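Local coordinates for SIS domain protein (Listeria monocytogenes str. 4b F2365, PDB 3FXA) that is a putative sugar-phosphate isomerase whose SIS domain probably binds a phosphorylated sugar, at residues Gly88-Gln91 / Lys92-Leu96; Glu27-Glu31 / Glu32-Lys36. All coordinates share one frame; numbering follows the deposited sequence.

Contact 1: Gly88-Gln91 / Lys92-Leu96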
loop_
_atom_site.group_PDB
_atom_site.type_symbol
_atom_site.label_atom_id
_atom_site.label_comp_id
_atom_site.label_asym_id
_atom_site.label_seq_id
_atom_site.Cartn_x
_atom_site.Cartn_y
_atom_site.Cartn_z
ATOM N N GLY A 88 -14.668 8.315 2.381
ATOM C CA GLY A 88 -14.994 9.329 1.366
ATOM C C GLY A 88 -14.692 8.939 -0.089
ATOM O O GLY A 88 -15.226 9.554 -1.006
ATOM N N VAL A 89 -13.854 7.923 -0.314
ATOM C CA VAL A 89 -13.583 7.398 -1.668
ATOM C C VAL A 89 -14.834 6.706 -2.282
ATOM O O VAL A 89 -14.947 6.633 -3.506
ATOM C CB VAL A 89 -12.356 6.408 -1.689
ATOM C CG1 VAL A 89 -12.758 5.028 -1.172
ATOM C CG2 VAL A 89 -11.761 6.253 -3.091
ATOM N N LEU A 90 -15.724 6.202 -1.417
ATOM C CA LEU A 90 -16.927 5.466 -1.803
ATOM C C LEU A 90 -18.044 6.438 -2.159
ATOM O O LEU A 90 -18.390 7.320 -1.365
ATOM C CB LEU A 90 -17.394 4.577 -0.650
ATOM C CG LEU A 90 -18.638 3.710 -0.897
ATOM C CD1 LEU A 90 -18.282 2.700 -1.992
ATOM C CD2 LEU A 90 -19.072 3.029 0.382
ATOM N N GLN A 91 -18.599 6.281 -3.352
ATOM C CA GLN A 91 -19.688 7.152 -3.840
ATOM C C GLN A 91 -20.930 6.331 -4.240
ATOM O O GLN A 91 -20.889 5.095 -4.334
ATOM C CB GLN A 91 -19.158 8.065 -4.961
ATOM C CG GLN A 91 -18.040 8.980 -4.512
ATOM C CD GLN A 91 -18.485 9.929 -3.407
ATOM O OE1 GLN A 91 -19.575 10.503 -3.473
ATOM N NE2 GLN A 91 -17.643 10.118 -2.393
ATOM N N LYS A 92 -22.051 7.036 -4.444
ATOM C CA LYS A 92 -23.364 6.399 -4.753
ATOM C C LYS A 92 -23.354 5.418 -5.947
ATOM O O LYS A 92 -23.939 4.352 -5.853
ATOM C CB LYS A 92 -24.466 7.482 -4.912
ATOM C CG LYS A 92 -25.881 6.954 -5.213
ATOM C CD LYS A 92 -26.883 8.107 -5.120
ATOM C CE LYS A 92 -28.301 7.664 -5.431
ATOM N NZ LYS A 92 -28.818 6.679 -4.431
ATOM N N GLU A 93 -22.595 5.751 -6.988
ATOM C CA GLU A 93 -22.512 4.993 -8.241
ATOM C C GLU A 93 -21.507 3.851 -8.157
ATOM O O GLU A 93 -21.276 3.156 -9.166
ATOM C CB GLU A 93 -22.122 5.896 -9.441
ATOM C CG GLU A 93 -22.717 7.336 -9.480
ATOM C CD GLU A 93 -21.976 8.360 -8.577
ATOM O OE1 GLU A 93 -20.728 8.350 -8.508
ATOM O OE2 GLU A 93 -22.664 9.170 -7.927
ATOM N N ASP A 94 -20.938 3.621 -6.976
ATOM C CA ASP A 94 -19.908 2.607 -6.800
ATOM C C ASP A 94 -20.447 1.265 -6.318
ATOM O O ASP A 94 -21.581 1.148 -5.843
ATOM C CB ASP A 94 -18.844 3.083 -5.796
ATOM C CG ASP A 94 -18.052 4.300 -6.274
ATOM O OD1 ASP A 94 -18.099 4.661 -7.460
ATOM O OD2 ASP A 94 -17.354 4.876 -5.406
ATOM N N ILE A 95 -19.574 0.267 -6.410
ATOM C CA ILE A 95 -19.837 -1.074 -5.926
ATOM C C ILE A 95 -18.832 -1.355 -4.820
ATOM O O ILE A 95 -17.638 -1.306 -5.093
ATOM C CB ILE A 95 -19.652 -2.127 -7.031
ATOM C CG1 ILE A 95 -20.584 -1.838 -8.238
ATOM C CG2 ILE A 95 -19.902 -3.514 -6.442
ATOM C CD1 ILE A 95 -20.438 -2.794 -9.422
ATOM N N LEU A 96 -19.310 -1.567 -3.588
ATOM C CA LEU A 96 -18.450 -1.949 -2.468
ATOM C C LEU A 96 -18.458 -3.474 -2.381
ATOM O O LEU A 96 -19.536 -4.082 -2.342
ATOM C CB LEU A 96 -18.920 -1.314 -1.151
ATOM C CG LEU A 96 -18.170 -1.676 0.136
ATOM C CD1 LEU A 96 -16.703 -1.206 0.094
ATOM C CD2 LEU A 96 -18.882 -1.114 1.371
HETATM O O HOH W 1 -22.099 9.809 -3.906
#

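Contact 2: Glu27-Glu31 / Glu32-Lys36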
loop_
_atom_site.group_PDB
_atom_site.type_symbol
_atom_site.label_atom_id
_atom_site.label_comp_id
_atom_site.label_asym_id
_atom_site.label_seq_id
_atom_site.Cartn_x
_atom_site.Cartn_y
_atom_site.Cartn_z
ATOM N N GLU A 27 -20.016 -25.800 -7.243
ATOM C CA GLU A 27 -20.847 -26.318 -6.145
ATOM C C GLU A 27 -21.039 -25.350 -4.969
ATOM O O GLU A 27 -22.090 -25.382 -4.312
ATOM C CB GLU A 27 -20.260 -27.623 -5.594
ATOM C CG GLU A 27 -20.051 -28.746 -6.600
ATOM C CD GLU A 27 -19.318 -29.948 -5.988
ATOM O OE1 GLU A 27 -19.351 -30.130 -4.745
ATOM O OE2 GLU A 27 -18.700 -30.711 -6.761
ATOM N N VAL A 28 -20.039 -24.486 -4.735
ATOM C CA VAL A 28 -19.997 -23.582 -3.577
ATOM C C VAL A 28 -20.360 -22.117 -3.894
ATOM O O VAL A 28 -20.574 -21.325 -2.972
ATOM C CB VAL A 28 -18.613 -23.670 -2.891
ATOM C CG1 VAL A 28 -18.249 -25.168 -2.595
ATOM C CG2 VAL A 28 -17.548 -22.994 -3.748
ATOM N N THR A 29 -20.413 -21.758 -5.179
ATOM C CA THR A 29 -20.862 -20.450 -5.621
ATOM C C THR A 29 -22.348 -20.516 -6.037
ATOM O O THR A 29 -22.942 -21.629 -6.176
ATOM C CB THR A 29 -19.994 -19.897 -6.784
ATOM O OG1 THR A 29 -19.981 -20.834 -7.866
ATOM C CG2 THR A 29 -18.551 -19.649 -6.368
ATOM N N SER A 30 -22.924 -19.327 -6.235
ATOM C CA SER A 30 -24.310 -19.136 -6.663
ATOM C C SER A 30 -24.335 -18.685 -8.107
ATOM O O SER A 30 -23.771 -17.626 -8.441
ATOM C CB SER A 30 -25.017 -18.075 -5.795
ATOM O OG SER A 30 -26.261 -17.679 -6.371
ATOM N N GLU A 31 -25.010 -19.459 -8.975
ATOM C CA GLU A 31 -25.155 -19.041 -10.377
ATOM C C GLU A 31 -25.818 -17.661 -10.540
ATOM O O GLU A 31 -25.346 -16.844 -11.329
ATOM C CB GLU A 31 -25.900 -20.098 -11.201
ATOM C CG GLU A 31 -25.049 -21.327 -11.380
ATOM C CD GLU A 31 -25.670 -22.386 -12.278
ATOM O OE1 GLU A 31 -26.868 -22.273 -12.605
ATOM O OE2 GLU A 31 -24.929 -23.339 -12.641
ATOM N N GLU A 32 -26.889 -17.422 -9.781
ATOM C CA GLU A 32 -27.573 -16.124 -9.792
ATOM C C GLU A 32 -26.575 -15.014 -9.432
ATOM O O GLU A 32 -26.446 -14.016 -10.166
ATOM C CB GLU A 32 -28.814 -16.130 -8.873
ATOM C CG GLU A 32 -30.017 -16.840 -9.519
ATOM C CD GLU A 32 -31.275 -16.787 -8.661
ATOM O OE1 GLU A 32 -31.194 -17.109 -7.454
ATOM O OE2 GLU A 32 -32.350 -16.446 -9.202
ATOM N N ALA A 33 -25.822 -15.198 -8.349
ATOM C CA ALA A 33 -24.827 -14.172 -7.930
ATOM C C ALA A 33 -23.725 -13.937 -8.958
ATOM O O ALA A 33 -23.328 -12.815 -9.191
ATOM C CB ALA A 33 -24.227 -14.506 -6.573
ATOM N N LEU A 34 -23.225 -15.011 -9.577
ATOM C CA LEU A 34 -22.187 -14.913 -10.618
ATOM C C LEU A 34 -22.645 -14.037 -11.789
ATOM O O LEU A 34 -21.948 -13.095 -12.219
ATOM C CB LEU A 34 -21.802 -16.323 -11.109
ATOM C CG LEU A 34 -21.026 -17.178 -10.095
ATOM C CD1 LEU A 34 -21.086 -18.687 -10.390
ATOM C CD2 LEU A 34 -19.556 -16.742 -10.020
ATOM N N VAL A 35 -23.846 -14.312 -12.277
ATOM C CA VAL A 35 -24.400 -13.559 -13.403
ATOM C C VAL A 35 -24.704 -12.102 -13.028
ATOM O O VAL A 35 -24.312 -11.177 -13.763
ATOM C CB VAL A 35 -25.643 -14.264 -13.978
ATOM C CG1 VAL A 35 -26.336 -13.359 -15.010
ATOM C CG2 VAL A 35 -25.211 -15.632 -14.575
ATOM N N LYS A 36 -25.346 -11.915 -11.869
ATOM C CA LYS A 36 -25.698 -10.572 -11.379
ATOM C C LYS A 36 -24.442 -9.733 -11.174
ATOM O O LYS A 36 -24.412 -8.551 -11.548
ATOM C CB LYS A 36 -26.535 -10.601 -10.094
ATOM C CG LYS A 36 -28.009 -10.950 -10.249
ATOM C CD LYS A 36 -28.772 -10.428 -9.011
ATOM C CE LYS A 36 -30.255 -10.762 -9.027
ATOM N NZ LYS A 36 -30.976 -10.064 -7.916
HETATM O O HOH W 2 -28.413 -19.537 -8.251
#

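Contact 1: Gly88-Gln91 / Lys92-Leu96
Asp94 and Gln91 grip each other across a type I beta turn, a compact example of a side chain and a backbone closing the same loop. Followed outward, the Asp94 side chain starts at CB, which lies 3.2 Å from Gln91 O and also meets Leu90 CD1 at 3.9 Å as the two side chains run past each other in opposite directions. Its CG, 3.6 Å from Gln91 N, stands anti to the carbonyl carbon (chi1 -65°), which carries the carboxylate back over the start of the turn. At the tip, OD2 accepts from Gln91 N at 2.8 Å; the donor comes from above the carboxylate plane, 54° out of it. The same oxygen forms a salt bridge with Lys47, whose NZ also bonds Val89 O and probably offsets the buried carboxylate's charge. The turn's own bond runs the other way, Asp94 N to Gln91 O at 3.0 Å. Gln91 folds back through a bend at chi2 (-61°): NE2 donates to Gly88 O at 2.8 Å and reaches Glu71 of the second subunit, while a water accepts from Lys92 N and donates to Gln91 OE1 at 2.7 Å. Leu90 CD1 packs against Leu96 CB, the two side chains crossing at about a right angle. This is a helix-to-strand connection of the alpha-beta-alpha SIS fold, leading into the central strand 95-99 of its parallel sheet.

Contact 2: Glu27-Glu31 / Glu32-Lys36
Ser30 and Ala33 meet where a short helix gives way to a longer one, and hydrogen bonds carry most of the contact. Ser30 OG accepts from Ala33 N at 3.2 Å in a nearly straight bond (171°), with chi1 at 168°, which turns OG to the side of the carbonyl carbon, toward the amides of the first turn. A water accepts from Glu32 N at 3.0 Å and makes a weak hydrogen bond, 3.4 Å long, with Ser30 OG, so two amides of the first turn have partners beside the serine. The main chain then takes up the helical pattern: Leu34 N donates to Ser30 O at 2.9 Å, and Val35 N to Glu31 O. Ser30 is thus a classical N-cap, opening helix 31-43 with Thr29 and Ser30 alone between it and helix 25-28. Van der Waals contacts make up the rest. The CB atoms of Ser30 and Ala33 are 3.7 Å apart. Leu34 crosses Thr29 at about a right angle, its CD1 3.5 Å from Thr29 OG1, a hydroxyl already hydrogen-bonded to Leu25 O. Outside the two segments, Ser30, Ala33 and Leu34 touch strand 139-142, while Trp15 of the third subunit lies against both Thr29 and Leu34.

In the fold
Contact 2 closes before contact 1 opens along the chain; their centres are 23 Å apart and their nearest atoms about 7 Å, without touching. Both are junctions that lead into a regular element, contact 1 into strand 95-99 and contact 2 into helix 31-43. They serve different parts of one parallel sheet, its middle strand and a strand outermost within this chain, and face different subunits of the four-chain assembly. Contact 1 enters strand 95-99 at its N-terminal end, whereas in SIS domains the sugar-phosphate site generally lies at the C-terminal ends of the strands, so contact 1 is probably away from that site.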